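Local coordinates for protein Alpha/beta hydrolase (Streptomyces albidoflavus, PDB 6KSU) that probably catalyses the macrolactamization of non-ribosomal peptides, closing the chain by heterochiral coupling as a stand-alone cyclase of the penicillin-binding-protein type, at residues T196-D199 / S200-R204. Sequence-based numbering, arbitrary orientation.
Sequences TAMD and SCLLR
M198 and L203 meet on the buried side of helix 194-206, where CG of M198 packs 3.7 Å from CD1 of L203. The M198 chain leaves anti to its own backbone N (chi1 179°), then bends twice, bringing SD beside CD2 of L203; CD2 of L202 lies looser, 4.2 Å from that sulfur. This apolar packing is internal to the helix, but the same side rests on helix 85-98 of the beta-lactamase-like fold, where L88 touches M198, and E91 and Q95 touch L202. The backbone widens here into a pi-type turn: O of M198 accepts a long bond from N of L202, which stands above the carbonyl plane, and a straight one from N of L203 at 3.0 Å. N of R204 likewise reaches back five residues, to O of D199. One turn earlier, O of T196 is also doubly gripped, by N of S200 and by OG of S200 at 2.8 Å; chi1 of 60° turns that hydroxyl back over the carbonyl. On the looser outer side, NH2 of R204 forms a salt bridge with OD2 of D199 at 3.2 Å, through a weak, bent hydrogen bond. The crossed carboxylate and guanidinium planes (84°), and a water joining NE of R204 to OD1 of D199, are consistent with a solvated ion pair, while backbone bonds to O of M198 and O of D199 define the wide turn.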
loop_
_atom_site.group_PDB
_atom_site.type_symbol
_atom_site.label_atom_id
_atom_site.label_comp_id
_atom_site.label_asym_id
_atom_site.label_seq_id
_atom_site.Cartn_x
_atom_site.Cartn_y
_atom_site.Cartn_z
ATOM N N THR A 196 19.267 5.343 -6.615
ATOM C CA THR A 196 20.598 4.770 -6.479
ATOM C C THR A 196 20.699 3.946 -5.204
ATOM O O THR A 196 21.234 2.833 -5.214
ATOM C CB THR A 196 21.651 5.879 -6.496
ATOM O OG1 THR A 196 21.532 6.627 -7.712
ATOM C CG2 THR A 196 23.056 5.309 -6.387
ATOM N N ALA A 197 20.162 4.463 -4.103
ATOM C CA ALA A 197 20.245 3.758 -2.831
ATOM C C ALA A 197 19.386 2.501 -2.841
ATOM O O ALA A 197 19.821 1.444 -2.364
ATOM C CB ALA A 197 19.826 4.698 -1.698
ATOM N N MET A 198 18.155 2.594 -3.371
ATOM C CA MET A 198 17.319 1.406 -3.508
ATOM C C MET A 198 18.040 0.319 -4.306
ATOM O O MET A 198 18.074 -0.854 -3.909
ATOM C CB MET A 198 15.989 1.792 -4.172
ATOM C CG MET A 198 15.015 0.665 -4.403
ATOM S SD MET A 198 14.546 -0.240 -2.909
ATOM C CE MET A 198 13.386 0.862 -2.108
ATOM N N ASP A 199 18.635 0.698 -5.433
ATOM C CA ASP A 199 19.376 -0.271 -6.238
ATOM C C ASP A 199 20.553 -0.852 -5.450
ATOM O O ASP A 199 20.579 -2.045 -5.129
ATOM C CB ASP A 199 19.840 0.393 -7.542
ATOM C CG ASP A 199 20.491 -0.597 -8.527
ATOM O OD1 ASP A 199 20.576 -1.811 -8.230
ATOM O OD2 ASP A 199 20.919 -0.150 -9.607
ATOM N N SER A 200 21.507 -0.003 -5.072
ATOM C CA SER A 200 22.773 -0.499 -4.529
ATOM C C SER A 200 22.642 -1.080 -3.123
ATOM O O SER A 200 23.450 -1.926 -2.737
ATOM C CB SER A 200 23.799 0.626 -4.524
ATOM O OG SER A 200 23.337 1.692 -3.723
ATOM N N CYS A 201 21.678 -0.642 -2.321
ATOM C CA CYS A 201 21.643 -1.141 -0.948
ATOM C C CYS A 201 20.701 -2.317 -0.739
ATOM O O CYS A 201 20.827 -3.011 0.274
ATOM C CB CYS A 201 21.263 -0.023 0.032
ATOM S SG CYS A 201 22.417 1.399 0.013
ATOM N N LEU A 202 19.764 -2.566 -1.656
ATOM C CA LEU A 202 18.734 -3.552 -1.369
ATOM C C LEU A 202 18.414 -4.430 -2.571
ATOM O O LEU A 202 18.419 -5.656 -2.469
ATOM C CB LEU A 202 17.459 -2.846 -0.885
ATOM C CG LEU A 202 16.404 -3.809 -0.350
ATOM C CD1 LEU A 202 17.011 -4.593 0.807
ATOM C CD2 LEU A 202 15.157 -3.069 0.095
ATOM N N LEU A 203 18.073 -3.814 -3.698
ATOM C CA LEU A 203 17.707 -4.600 -4.873
ATOM C C LEU A 203 18.887 -5.438 -5.357
ATOM O O LEU A 203 18.766 -6.657 -5.523
ATOM C CB LEU A 203 17.185 -3.674 -5.972
ATOM C CG LEU A 203 15.977 -2.798 -5.590
ATOM C CD1 LEU A 203 15.428 -2.140 -6.816
ATOM C CD2 LEU A 203 14.883 -3.623 -4.889
ATOM N N ARG A 204 20.062 -4.809 -5.513
ATOM C CA ARG A 204 21.228 -5.537 -6.017
ATOM C C ARG A 204 21.626 -6.714 -5.132
ATOM O O ARG A 204 21.704 -7.843 -5.648
ATOM C CB ARG A 204 22.398 -4.573 -6.247
ATOM C CG ARG A 204 23.635 -5.284 -6.870
ATOM C CD ARG A 204 24.611 -4.360 -7.612
ATOM N NE ARG A 204 23.987 -3.172 -8.195
ATOM C CZ ARG A 204 24.468 -1.936 -8.051
ATOM N NH1 ARG A 204 25.587 -1.736 -7.353
ATOM N NH2 ARG A 204 23.841 -0.899 -8.604
HETATM O O HOH W 1 21.477 -3.910 -9.804
#